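Local atomic coordinates of putative D-lactate dehydrogenase (Chlamydomonas reinhardtii, PDB entry 4ZGS), a protein that acts as the chloroplast pyruvate reductase of this green alga, binding NAD and probably reducing pyruvate to D-lactate during fermentation. Residues 36-41 / 77-82; 68-73 / 91-96; 146-151 / 174-179; 279-284 / 327-332. All blocks are in the same frame, centred on the assembly; numbering follows the deposited sequence.

Contact 1 (36-41 / 77-82); sequences RCICYS and RGYDVA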
loop_
_atom_site.group_PDB
_atom_site.type_symbol
_atom_site.label_atom_id
_atom_site.label_comp_id
_atom_site.label_asym_id
_atom_site.label_seq_id
_atom_site.Cartn_x
_atom_site.Cartn_y
_atom_site.Cartn_z
ATOM N N ARG A 36 -13.941 40.324 12.976
ATOM C CA ARG A 36 -12.813 39.486 13.393
ATOM C C ARG A 36 -13.275 38.038 13.483
ATOM O O ARG A 36 -14.110 37.695 14.330
ATOM C CB ARG A 36 -12.242 39.932 14.738
ATOM C CG ARG A 36 -11.395 41.196 14.706
ATOM C CD ARG A 36 -10.960 41.572 16.108
ATOM N NE ARG A 36 -10.070 40.569 16.710
ATOM C CZ ARG A 36 -8.756 40.483 16.515
ATOM N NH1 ARG A 36 -8.130 41.319 15.704
ATOM N NH2 ARG A 36 -8.067 39.534 17.127
ATOM N N CYS A 37 -12.692 37.196 12.627
ATOM C CA CYS A 37 -13.102 35.808 12.474
ATOM C C CYS A 37 -12.010 34.801 12.867
ATOM O O CYS A 37 -10.868 34.893 12.407
ATOM C CB CYS A 37 -13.501 35.556 11.038
ATOM S SG CYS A 37 -14.856 36.513 10.390
ATOM N N ILE A 38 -12.357 33.840 13.715
ATOM C CA ILE A 38 -11.441 32.748 13.987
ATOM C C ILE A 38 -11.983 31.436 13.385
ATOM O O ILE A 38 -13.166 31.155 13.533
ATOM C CB ILE A 38 -11.173 32.615 15.533
ATOM C CG1 ILE A 38 -10.194 31.463 15.839
ATOM C CG2 ILE A 38 -12.466 32.431 16.312
ATOM C CD1 ILE A 38 -9.583 31.522 17.263
ATOM N N CYS A 39 -11.131 30.658 12.701
ATOM C CA CYS A 39 -11.543 29.346 12.136
ATOM C C CYS A 39 -10.786 28.168 12.746
ATOM O O CYS A 39 -9.556 28.077 12.662
ATOM C CB CYS A 39 -11.359 29.288 10.611
ATOM S SG CYS A 39 -12.519 30.361 9.713
ATOM N N TYR A 40 -11.541 27.280 13.376
ATOM C CA TYR A 40 -10.991 26.071 13.945
ATOM C C TYR A 40 -10.818 24.908 12.959
ATOM O O TYR A 40 -11.484 24.834 11.925
ATOM C CB TYR A 40 -11.856 25.680 15.131
ATOM C CG TYR A 40 -11.683 26.681 16.244
ATOM C CD1 TYR A 40 -12.452 27.829 16.289
ATOM C CD2 TYR A 40 -10.728 26.495 17.229
ATOM C CE1 TYR A 40 -12.290 28.773 17.307
ATOM C CE2 TYR A 40 -10.559 27.419 18.251
ATOM C CZ TYR A 40 -11.344 28.568 18.290
ATOM O OH TYR A 40 -11.193 29.507 19.305
ATOM N N SER A 41 -9.908 23.999 13.274
ATOM C CA SER A 41 -9.654 22.853 12.386
ATOM C C SER A 41 -9.212 23.278 10.988
ATOM O O SER A 41 -9.715 22.750 10.001
ATOM C CB SER A 41 -10.897 21.959 12.259
ATOM O OG SER A 41 -11.294 21.472 13.526
ATOM N N ARG A 77 -10.513 34.752 21.895
ATOM C CA ARG A 77 -10.605 35.983 22.673
ATOM C C ARG A 77 -10.514 37.218 21.770
ATOM O O ARG A 77 -9.526 37.414 21.052
ATOM C CB ARG A 77 -9.478 36.026 23.690
ATOM C CG ARG A 77 -9.547 37.119 24.703
ATOM C CD ARG A 77 -8.201 37.134 25.385
ATOM N NE ARG A 77 -7.851 35.842 25.972
ATOM C CZ ARG A 77 -6.671 35.581 26.530
ATOM N NH1 ARG A 77 -5.738 36.525 26.570
ATOM N NH2 ARG A 77 -6.417 34.379 27.030
ATOM N N GLY A 78 -11.532 38.067 21.816
ATOM C CA GLY A 78 -11.512 39.266 21.007
ATOM C C GLY A 78 -12.238 39.073 19.691
ATOM O O GLY A 78 -12.603 40.036 19.040
ATOM N N TYR A 79 -12.412 37.826 19.274
ATOM C CA TYR A 79 -13.041 37.552 17.988
ATOM C C TYR A 79 -14.573 37.541 17.983
ATOM O O TYR A 79 -15.233 37.249 18.982
ATOM C CB TYR A 79 -12.505 36.248 17.410
ATOM C CG TYR A 79 -11.073 36.387 16.966
ATOM C CD1 TYR A 79 -10.767 36.688 15.646
ATOM C CD2 TYR A 79 -10.027 36.258 17.865
ATOM C CE1 TYR A 79 -9.459 36.833 15.231
ATOM C CE2 TYR A 79 -8.719 36.389 17.449
ATOM C CZ TYR A 79 -8.446 36.676 16.138
ATOM O OH TYR A 79 -7.151 36.816 15.729
ATOM N N ASP A 80 -15.113 37.935 16.841
ATOM C CA ASP A 80 -16.547 38.092 16.673
ATOM C C ASP A 80 -17.297 36.836 16.269
ATOM O O ASP A 80 -18.391 36.566 16.767
ATOM C CB ASP A 80 -16.775 39.195 15.653
ATOM C CG ASP A 80 -16.141 40.493 16.095
ATOM O OD1 ASP A 80 -16.475 40.965 17.203
ATOM O OD2 ASP A 80 -15.276 41.010 15.357
ATOM N N VAL A 81 -16.691 36.069 15.367
ATOM C CA VAL A 81 -17.321 34.880 14.814
ATOM C C VAL A 81 -16.333 33.733 14.736
ATOM O O VAL A 81 -15.178 33.904 14.319
ATOM C CB VAL A 81 -17.931 35.148 13.412
ATOM C CG1 VAL A 81 -17.008 36.009 12.585
ATOM C CG2 VAL A 81 -18.262 33.841 12.699
ATOM N N ALA A 82 -16.791 32.566 15.172
ATOM C CA ALA A 82 -15.975 31.359 15.134
ATOM C C ALA A 82 -16.452 30.470 13.983
ATOM O O ALA A 82 -17.629 30.129 13.909
ATOM C CB ALA A 82 -16.047 30.613 16.480
#

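Contact 2 (68-73 / 91-96); sequences LDKDTA and DASVIK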
loop_
_atom_site.group_PDB
_atom_site.type_symbol
_atom_site.label_atom_id
_atom_site.label_comp_id
_atom_site.label_asym_id
_atom_site.label_seq_id
_atom_site.Cartn_x
_atom_site.Cartn_y
_atom_site.Cartn_z
ATOM N N LEU A 68 -11.570 22.589 17.849
ATOM C CA LEU A 68 -11.994 23.401 18.964
ATOM C C LEU A 68 -12.250 22.578 20.229
ATOM O O LEU A 68 -12.965 21.583 20.204
ATOM C CB LEU A 68 -13.231 24.209 18.574
ATOM C CG LEU A 68 -14.036 24.919 19.659
ATOM C CD1 LEU A 68 -13.206 26.025 20.298
ATOM C CD2 LEU A 68 -15.268 25.487 18.980
ATOM N N ASP A 69 -11.656 23.042 21.329
ATOM C CA ASP A 69 -11.834 22.485 22.673
ATOM C C ASP A 69 -12.178 23.564 23.651
ATOM O O ASP A 69 -12.471 24.705 23.301
ATOM C CB ASP A 69 -10.559 21.824 23.223
ATOM C CG ASP A 69 -10.074 20.729 22.373
ATOM O OD1 ASP A 69 -10.930 20.054 21.773
ATOM O OD2 ASP A 69 -8.843 20.548 22.292
ATOM N N LYS A 70 -12.080 23.166 24.904
ATOM C CA LYS A 70 -12.320 24.022 26.032
ATOM C C LYS A 70 -11.065 24.879 26.108
ATOM O O LYS A 70 -11.118 26.104 26.276
ATOM C CB LYS A 70 -12.531 23.185 27.307
ATOM C CG LYS A 70 -13.770 22.276 27.275
ATOM C CD LYS A 70 -13.955 21.448 28.563
ATOM C CE LYS A 70 -12.803 20.458 28.799
ATOM N NZ LYS A 70 -12.774 19.314 27.825
ATOM N N ASP A 71 -9.931 24.197 25.973
ATOM C CA ASP A 71 -8.614 24.804 25.789
ATOM C C ASP A 71 -8.322 25.626 24.522
ATOM O O ASP A 71 -7.561 26.591 24.586
ATOM C CB ASP A 71 -7.575 23.692 25.897
ATOM C CG ASP A 71 -7.502 23.110 27.297
ATOM O OD1 ASP A 71 -7.950 23.786 28.248
ATOM O OD2 ASP A 71 -7.011 21.975 27.444
ATOM N N THR A 72 -8.923 25.299 23.383
ATOM C CA THR A 72 -8.613 26.101 22.200
ATOM C C THR A 72 -9.665 27.164 21.939
ATOM O O THR A 72 -9.571 27.936 20.983
ATOM C CB THR A 72 -8.476 25.216 20.956
ATOM O OG1 THR A 72 -9.650 24.414 20.802
ATOM C CG2 THR A 72 -7.240 24.320 21.087
ATOM N N ALA A 73 -10.601 27.283 22.865
ATOM C CA ALA A 73 -11.658 28.269 22.739
ATOM C C ALA A 73 -11.115 29.592 23.239
ATOM O O ALA A 73 -11.500 30.662 22.799
ATOM C CB ALA A 73 -12.873 27.854 23.539
ATOM N N ASP A 91 -19.834 21.680 22.919
ATOM C CA ASP A 91 -20.750 21.029 23.840
ATOM C C ASP A 91 -21.069 22.143 24.810
ATOM O O ASP A 91 -20.558 23.243 24.631
ATOM C CB ASP A 91 -20.153 19.773 24.488
ATOM C CG ASP A 91 -18.843 20.034 25.219
ATOM O OD1 ASP A 91 -18.489 21.205 25.442
ATOM O OD2 ASP A 91 -18.166 19.047 25.588
ATOM N N ALA A 92 -21.837 21.886 25.855
ATOM C CA ALA A 92 -22.275 22.989 26.698
ATOM C C ALA A 92 -21.113 23.788 27.305
ATOM O O ALA A 92 -21.246 24.987 27.549
ATOM C CB ALA A 92 -23.187 22.473 27.786
ATOM N N SER A 93 -19.971 23.140 27.518
ATOM C CA SER A 93 -18.845 23.798 28.197
ATOM C C SER A 93 -18.008 24.743 27.308
ATOM O O SER A 93 -17.575 25.795 27.785
ATOM C CB SER A 93 -17.921 22.751 28.838
ATOM O OG SER A 93 -17.279 21.946 27.868
ATOM N N VAL A 94 -17.779 24.402 26.037
ATOM C CA VAL A 94 -16.945 25.279 25.206
ATOM C C VAL A 94 -17.727 26.504 24.720
ATOM O O VAL A 94 -17.127 27.547 24.439
ATOM C CB VAL A 94 -16.340 24.558 23.963
ATOM C CG1 VAL A 94 -15.500 23.358 24.374
ATOM C CG2 VAL A 94 -17.413 24.120 23.010
ATOM N N ILE A 95 -19.056 26.398 24.657
ATOM C CA ILE A 95 -19.882 27.545 24.288
ATOM C C ILE A 95 -19.732 28.575 25.400
ATOM O O ILE A 95 -19.858 29.778 25.179
ATOM C CB ILE A 95 -21.366 27.189 24.058
ATOM C CG1 ILE A 95 -21.558 26.541 22.680
ATOM C CG2 ILE A 95 -22.214 28.451 24.045
ATOM C CD1 ILE A 95 -21.671 25.030 22.677
ATOM N N LYS A 96 -19.429 28.096 26.601
ATOM C CA LYS A 96 -19.341 28.997 27.730
ATOM C C LYS A 96 -18.094 29.838 27.549
ATOM O O LYS A 96 -18.114 31.043 27.775
ATOM C CB LYS A 96 -19.285 28.226 29.056
ATOM C CG LYS A 96 -19.404 29.109 30.294
ATOM C CD LYS A 96 -19.470 28.291 31.591
ATOM C CE LYS A 96 -19.645 29.197 32.808
ATOM N NZ LYS A 96 -19.752 28.446 34.093
#

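Contact 3 (146-151 / 174-179); sequences LIFALN and VEMRHK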
loop_
_atom_site.group_PDB
_atom_site.type_symbol
_atom_site.label_atom_id
_atom_site.label_comp_id
_atom_site.label_asym_id
_atom_site.label_seq_id
_atom_site.Cartn_x
_atom_site.Cartn_y
_atom_site.Cartn_z
ATOM N N LEU A 146 -17.875 5.127 -6.700
ATOM C CA LEU A 146 -17.670 3.908 -5.959
ATOM C C LEU A 146 -18.124 2.748 -6.798
ATOM O O LEU A 146 -17.506 1.684 -6.804
ATOM C CB LEU A 146 -18.425 3.934 -4.622
ATOM C CG LEU A 146 -17.965 4.988 -3.608
ATOM C CD1 LEU A 146 -18.686 4.815 -2.278
ATOM C CD2 LEU A 146 -16.471 4.981 -3.423
ATOM N N ILE A 147 -19.249 2.928 -7.482
ATOM C CA ILE A 147 -19.792 1.827 -8.275
ATOM C C ILE A 147 -18.785 1.432 -9.368
ATOM O O ILE A 147 -18.403 0.259 -9.507
ATOM C CB ILE A 147 -21.163 2.180 -8.851
ATOM C CG1 ILE A 147 -22.197 2.106 -7.723
ATOM C CG2 ILE A 147 -21.582 1.143 -9.929
ATOM C CD1 ILE A 147 -23.527 2.779 -8.053
ATOM N N PHE A 148 -18.273 2.424 -10.076
ATOM C CA PHE A 148 -17.341 2.106 -11.133
ATOM C C PHE A 148 -16.083 1.424 -10.612
ATOM O O PHE A 148 -15.659 0.438 -11.185
ATOM C CB PHE A 148 -16.995 3.360 -11.930
ATOM C CG PHE A 148 -17.874 3.543 -13.152
ATOM C CD1 PHE A 148 -17.644 2.814 -14.306
ATOM C CD2 PHE A 148 -18.939 4.429 -13.132
ATOM C CE1 PHE A 148 -18.435 2.990 -15.407
ATOM C CE2 PHE A 148 -19.728 4.593 -14.228
ATOM C CZ PHE A 148 -19.476 3.872 -15.362
ATOM N N ALA A 149 -15.522 1.936 -9.512
ATOM C CA ALA A 149 -14.276 1.451 -8.975
ATOM C C ALA A 149 -14.447 -0.017 -8.580
ATOM O O ALA A 149 -13.631 -0.851 -8.945
ATOM C CB ALA A 149 -13.814 2.321 -7.764
ATOM N N LEU A 150 -15.528 -0.335 -7.876
ATOM C CA LEU A 150 -15.802 -1.718 -7.490
ATOM C C LEU A 150 -16.043 -2.648 -8.683
ATOM O O LEU A 150 -15.566 -3.786 -8.715
ATOM C CB LEU A 150 -17.024 -1.779 -6.568
ATOM C CG LEU A 150 -16.833 -1.186 -5.170
ATOM C CD1 LEU A 150 -18.189 -1.063 -4.472
ATOM C CD2 LEU A 150 -15.884 -2.052 -4.369
ATOM N N ASN A 151 -16.810 -2.169 -9.660
ATOM C CA ASN A 151 -17.083 -2.951 -10.851
ATOM C C ASN A 151 -15.811 -3.387 -11.540
ATOM O O ASN A 151 -15.729 -4.485 -12.088
ATOM C CB ASN A 151 -17.922 -2.154 -11.849
ATOM C CG ASN A 151 -19.383 -2.281 -11.596
ATOM O OD1 ASN A 151 -19.827 -3.179 -10.883
ATOM N ND2 ASN A 151 -20.152 -1.411 -12.206
ATOM N N VAL A 174 -17.182 -6.179 -14.488
ATOM C CA VAL A 174 -18.561 -6.359 -14.927
ATOM C C VAL A 174 -19.084 -5.109 -15.647
ATOM O O VAL A 174 -18.720 -3.990 -15.273
ATOM C CB VAL A 174 -19.449 -6.692 -13.720
ATOM C CG1 VAL A 174 -20.825 -6.125 -13.901
ATOM C CG2 VAL A 174 -19.502 -8.191 -13.522
ATOM N N GLU A 175 -19.928 -5.296 -16.668
ATOM C CA GLU A 175 -20.586 -4.177 -17.367
ATOM C C GLU A 175 -21.746 -3.555 -16.605
ATOM O O GLU A 175 -22.575 -4.258 -16.027
ATOM C CB GLU A 175 -21.117 -4.621 -18.725
ATOM C CG GLU A 175 -20.120 -4.541 -19.846
ATOM C CD GLU A 175 -20.720 -4.925 -21.199
ATOM O OE1 GLU A 175 -21.964 -5.144 -21.281
ATOM O OE2 GLU A 175 -19.926 -5.028 -22.171
ATOM N N MET A 176 -21.840 -2.233 -16.655
ATOM C CA MET A 176 -22.967 -1.568 -16.016
ATOM C C MET A 176 -24.186 -1.331 -16.910
ATOM O O MET A 176 -25.296 -1.161 -16.393
ATOM C CB MET A 176 -22.478 -0.249 -15.440
ATOM C CG MET A 176 -22.922 0.048 -14.021
ATOM S SD MET A 176 -22.096 1.575 -13.676
ATOM C CE MET A 176 -20.481 1.031 -14.209
ATOM N N ARG A 177 -24.009 -1.410 -18.231
ATOM C CA ARG A 177 -25.013 -0.871 -19.141
ATOM C C ARG A 177 -26.442 -1.320 -18.893
ATOM O O ARG A 177 -27.334 -0.489 -18.840
ATOM C CB ARG A 177 -24.716 -1.166 -20.614
ATOM C CG ARG A 177 -25.807 -0.492 -21.464
ATOM C CD ARG A 177 -25.485 -0.276 -22.940
ATOM N NE ARG A 177 -26.544 0.516 -23.565
ATOM C CZ ARG A 177 -26.555 0.930 -24.829
ATOM N NH1 ARG A 177 -25.548 0.636 -25.645
ATOM N NH2 ARG A 177 -27.578 1.662 -25.261
ATOM N N HIS A 178 -26.724 -2.600 -18.820
ATOM C CA HIS A 178 -28.144 -2.907 -18.671
ATOM C C HIS A 178 -28.584 -3.299 -17.256
ATOM O O HIS A 178 -29.687 -3.786 -17.064
ATOM C CB HIS A 178 -28.548 -3.922 -19.735
ATOM C CG HIS A 178 -28.486 -3.351 -21.118
ATOM N ND1 HIS A 178 -27.430 -3.576 -21.975
ATOM C CD2 HIS A 178 -29.332 -2.528 -21.776
ATOM C CE1 HIS A 178 -27.638 -2.935 -23.110
ATOM N NE2 HIS A 178 -28.785 -2.290 -23.014
ATOM N N LYS A 179 -27.702 -3.123 -16.278
ATOM C CA LYS A 179 -27.987 -3.505 -14.894
ATOM C C LYS A 179 -29.160 -2.760 -14.236
ATOM O O LYS A 179 -29.417 -1.593 -14.533
ATOM C CB LYS A 179 -26.731 -3.294 -14.050
ATOM C CG LYS A 179 -25.532 -4.061 -14.564
ATOM C CD LYS A 179 -25.872 -5.542 -14.626
ATOM C CE LYS A 179 -24.854 -6.325 -15.449
ATOM N NZ LYS A 179 -23.564 -6.495 -14.709
#

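Contact 4 (279-284 / 327-332); sequences DALESG and YPQVLV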
loop_
_atom_site.group_PDB
_atom_site.type_symbol
_atom_site.label_atom_id
_atom_site.label_comp_id
_atom_site.label_asym_id
_atom_site.label_seq_id
_atom_site.Cartn_x
_atom_site.Cartn_y
_atom_site.Cartn_z
ATOM N N ASP A 279 -21.550 -11.622 7.565
ATOM C CA ASP A 279 -22.189 -12.867 7.174
ATOM C C ASP A 279 -22.583 -12.818 5.724
ATOM O O ASP A 279 -22.359 -13.774 4.981
ATOM C CB ASP A 279 -23.446 -13.117 7.998
ATOM C CG ASP A 279 -23.154 -13.395 9.457
ATOM O OD1 ASP A 279 -21.996 -13.746 9.804
ATOM O OD2 ASP A 279 -24.108 -13.248 10.256
ATOM N N ALA A 280 -23.127 -11.670 5.323
ATOM C CA ALA A 280 -23.686 -11.491 3.998
ATOM C C ALA A 280 -22.583 -11.396 2.971
ATOM O O ALA A 280 -22.685 -11.960 1.887
ATOM C CB ALA A 280 -24.544 -10.262 3.962
ATOM N N LEU A 281 -21.498 -10.734 3.345
ATOM C CA LEU A 281 -20.323 -10.656 2.487
ATOM C C LEU A 281 -19.697 -12.030 2.278
ATOM O O LEU A 281 -19.259 -12.375 1.178
ATOM C CB LEU A 281 -19.282 -9.736 3.095
ATOM C CG LEU A 281 -19.442 -8.240 2.896
ATOM C CD1 LEU A 281 -18.412 -7.552 3.779
ATOM C CD2 LEU A 281 -19.259 -7.884 1.420
ATOM N N GLU A 282 -19.625 -12.800 3.356
ATOM C CA GLU A 282 -18.994 -14.104 3.297
ATOM C C GLU A 282 -19.909 -15.154 2.678
ATOM O O GLU A 282 -19.421 -16.131 2.122
ATOM C CB GLU A 282 -18.518 -14.529 4.688
ATOM C CG GLU A 282 -17.235 -13.807 5.115
ATOM C CD GLU A 282 -16.904 -13.977 6.579
ATOM O OE1 GLU A 282 -16.005 -13.265 7.076
ATOM O OE2 GLU A 282 -17.527 -14.834 7.229
ATOM N N SER A 283 -21.225 -14.954 2.746
ATOM C CA SER A 283 -22.158 -15.889 2.099
ATOM C C SER A 283 -22.323 -15.557 0.625
ATOM O O SER A 283 -22.854 -16.355 -0.152
ATOM C CB SER A 283 -23.536 -15.887 2.790
ATOM O OG SER A 283 -24.188 -14.635 2.710
ATOM N N GLY A 284 -21.887 -14.361 0.247
ATOM C CA GLY A 284 -22.040 -13.898 -1.117
ATOM C C GLY A 284 -23.346 -13.157 -1.389
ATOM O O GLY A 284 -23.574 -12.689 -2.518
ATOM N N TYR A 327 -11.964 -6.818 3.557
ATOM C CA TYR A 327 -12.538 -7.514 2.421
ATOM C C TYR A 327 -12.133 -6.900 1.084
ATOM O O TYR A 327 -12.049 -5.679 0.950
ATOM C CB TYR A 327 -14.049 -7.553 2.570
ATOM C CG TYR A 327 -14.465 -8.419 3.729
ATOM C CD1 TYR A 327 -14.389 -7.952 5.026
ATOM C CD2 TYR A 327 -14.928 -9.715 3.518
ATOM C CE1 TYR A 327 -14.768 -8.751 6.090
ATOM C CE2 TYR A 327 -15.304 -10.528 4.578
ATOM C CZ TYR A 327 -15.228 -10.035 5.858
ATOM O OH TYR A 327 -15.620 -10.826 6.910
ATOM N N PRO A 328 -11.817 -7.767 0.105
ATOM C CA PRO A 328 -11.383 -7.331 -1.222
ATOM C C PRO A 328 -12.547 -6.691 -2.004
ATOM O O PRO A 328 -12.282 -5.869 -2.891
ATOM C CB PRO A 328 -10.911 -8.627 -1.886
ATOM C CG PRO A 328 -11.694 -9.697 -1.195
ATOM C CD PRO A 328 -11.874 -9.237 0.224
ATOM N N GLN A 329 -13.797 -7.056 -1.693
ATOM C CA GLN A 329 -14.956 -6.487 -2.414
ATOM C C GLN A 329 -15.578 -5.284 -1.692
ATOM O O GLN A 329 -16.681 -4.864 -2.034
ATOM C CB GLN A 329 -16.057 -7.530 -2.672
ATOM C CG GLN A 329 -16.799 -7.984 -1.438
ATOM C CD GLN A 329 -16.014 -9.036 -0.667
ATOM O OE1 GLN A 329 -14.796 -8.927 -0.531
ATOM N NE2 GLN A 329 -16.709 -10.067 -0.166
ATOM N N VAL A 330 -14.913 -4.799 -0.643
ATOM C CA VAL A 330 -15.335 -3.586 0.063
ATOM C C VAL A 330 -14.422 -2.389 -0.239
ATOM O O VAL A 330 -13.207 -2.539 -0.346
ATOM C CB VAL A 330 -15.352 -3.785 1.537
ATOM C CG1 VAL A 330 -15.327 -2.440 2.237
ATOM C CG2 VAL A 330 -16.545 -4.651 1.947
ATOM N N LEU A 331 -15.024 -1.222 -0.452
ATOM C CA LEU A 331 -14.274 0.004 -0.689
ATOM C C LEU A 331 -14.875 1.109 0.154
ATOM O O LEU A 331 -16.095 1.270 0.188
ATOM C CB LEU A 331 -14.237 0.384 -2.159
ATOM C CG LEU A 331 -13.816 1.826 -2.487
ATOM C CD1 LEU A 331 -12.692 2.334 -1.657
ATOM C CD2 LEU A 331 -13.406 1.872 -3.953
ATOM N N VAL A 332 -14.015 1.773 0.931
ATOM C CA VAL A 332 -14.431 2.805 1.874
ATOM C C VAL A 332 -13.655 4.093 1.675
ATOM O O VAL A 332 -12.422 4.084 1.740
ATOM C CB VAL A 332 -14.224 2.336 3.301
ATOM C CG1 VAL A 332 -14.450 3.465 4.280
ATOM C CG2 VAL A 332 -15.159 1.194 3.583
#

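Contact 1 (36-41 / 77-82)
R36 bends at chi3 (65°) to set NE over the centre of the Y79 ring, whose own first torsion (chi1 -70°) sets CG beside the backbone N; the ring then lies beneath the guanidinium. The result is a cation-pi contact, with R36 CZ 4.1 Å from the centroid of the Y79 ring; the guanidinium is tilted 41° from the ring plane, and so does not lie flat on it. I38 CB lies over the opposite face, toward the rim, in a CH-pi contact. A tyrosine suits this place because it offers one face to a charge and the other to a branched alkyl group. D80 then turns back: its OD2 accepts from R36 N at 2.8 Å through the anti lone pair, while R36 O takes two donors, D80 N at 2.7 Å and V81 N at 3.2 Å. I38 N closes the ladder on V81 O at 2.9 Å. This is the parallel pairing of strands 36-39 and 81-84, neighbours in the five-stranded sheet of the catalytic domain, with strand 60-63 on the other side of 36-39. Side chains alternate between the faces of the sheet. C37 SG meets V81 CG1 on one, and on the other I38 CG2 lies 4.0 Å from A82 CB, where small and branched groups fit a buried layer. A82 CB also reaches the edge of the Y40 ring, whose hydroxyl is hydrogen-bonded to T72 O. Before the strand, G78 has a positive phi at which a CB would jam against the carbonyl O of R77, reason enough for glycine in that turn.

Contact 2 (68-73 / 91-96)
V94 and K70 meet in the close part of this contact. Buried V94 presses CG1 on the backbone where D69 passes into K70, 3.4 Å from D69 C and 3.5 Å from K70 N, and the K70 side chain crosses it at about a right angle. A compact beta-branched residue suits this spot on the first turn of helix 92-101. That helix follows strand 81-84 and, with the loop after strand 60-63 laid against it, flanks the parallel sheet of the catalytic domain.

The other side is more open to solvent, with K70 exposed and S93 partly so. K70 CD passes S93 OG at 3.4 Å, but the chain then bends at chi3 and chi4, and K70 NZ stays 5.8 Å from D91 OD2, too far for a salt bridge. S93 OG sits between the backbone N and the carbonyl carbon (chi1 66°) and donates to D91 OD1 at 2.8 Å. D91 is the N-cap, and the same oxygen takes weak bonds from S93 N and V94 N. An alanine here, lacking OG, would probably leave D91 OD1 to the two weak amide bonds and K70 CG and CD less closely packed.

No hydrogen bond crosses between the segments. The D91 carboxylate is engaged within its own helix start, and the loop rests there mainly by van der Waals contact; the K70 ammonium lies near the like charge of R89, which probably offsets some of its attraction to D91.

Contact 3 (146-151 / 174-179)
F148 and M176 make the sulfur-aromatic part of the contact: M176 SD lies over the face of the F148 ring, 4.1 Å from its centroid, a Met-aromatic contact. The bend of the methionine at chi3 (-50°) carries CE over the same face, toward the rim, although the modelled carbon stands too close to the ring for its exact place to be trusted. A flexible thioether suits this position, as it can fit itself to the flat ring.

An apolar contact broadens the seat of the methionine, I147 CG2 touching M176 SD at 3.8 Å. A polar group packs here too: the N151 amide crosses the methionine chain at about a right angle, with N151 ND2 3.6 Å from M176 CG. An alanine in place of F148 would probably open a gap over the thioether and let its end turn more freely.

Polar bonds are few. V174 N gives a weak bond to N151 O, 3.3 Å long with a 132° angle at hydrogen, tying the loop to the last residue of helix 136-151. M176 starts a type I turn in which K179 N donates to M176 O at 3.1 Å.

The second subunit supplies further polar partners: its E141 accepts from M176 N, and its E137 forms a salt bridge with R177, while its A145 packs on F148. The arrangement belongs to the subunit interface of the coenzyme-binding domain, where helix 136-151 meets the loop leading into strand 180-184 of the Rossmann fold, with the I147 side chain about 11 Å from that of I189, an NAD-binding residue.

Contact 4 (279-284 / 327-332)
L281 lays its CD1 methyl over the centre of the Y327 ring, 4.1 Å from the ring centroid, a CH-pi contact made from one face. The same methyl touches V330 CG2 at 3.9 Å, while the other branch, L281 CD2, lies 3.8 Å from Q329 CG. Leucine suits the place because its two methyls divide between an aromatic face and valine on one side and the glutamine chain on the other. The first torsion of Q329 (chi1 70°) sets CG between the backbone N and the carbonyl carbon, where it meets that second methyl.

This joins helix 277-283, the crossover between strands 261-265 and 286-291, to the turn that enters strand 330-332, at one edge of the parallel sheet of the Rossmann-type domain. Y327 opens that type I turn. L281 also packs on I286 and L324, so apolar neighbours close in from the sheet and from helix 319-324.

At the rim of the ring, Y327 OH donates to E282 OE1 in a hydrogen bond modelled at 2.5 Å, too short for its exact length to be trusted. OE1 lies near the ring plane at its edge, the carboxylate plane turned 31° from the ring. The extended glutamate (chi2 168°) carries its CD out toward that hydroxyl. Its second oxygen, OE2, makes a salt bridge with R319 of the third subunit, which would be expected to keep the glutamate ionised; W317 of that subunit stacks on Y327. At the end of the helix G284 has left helical angles with a positive phi, where any CB would collide with the carbonyl O of S283.

In the fold
Contacts 1 and 2 lie in the catalytic domain and touch where the Y40 ring packs on L68; strand 81-84 runs on in sequence to helix 92-101. Contacts 3 and 4 lie over 40 Å from both, between centres, in the coenzyme-binding domain, and meet where A149 and L150 pack on L331. Contact 1 pairs strands by backbone bonds and ends in a partly exposed cation-pi pair, whereas contact 2, also partly buried, has no hydrogen bond across. Contacts 3 and 4 are buried and set aliphatic or thioether groups on aromatic rings; both face other subunits, so several of their polar groups find partners across those interfaces.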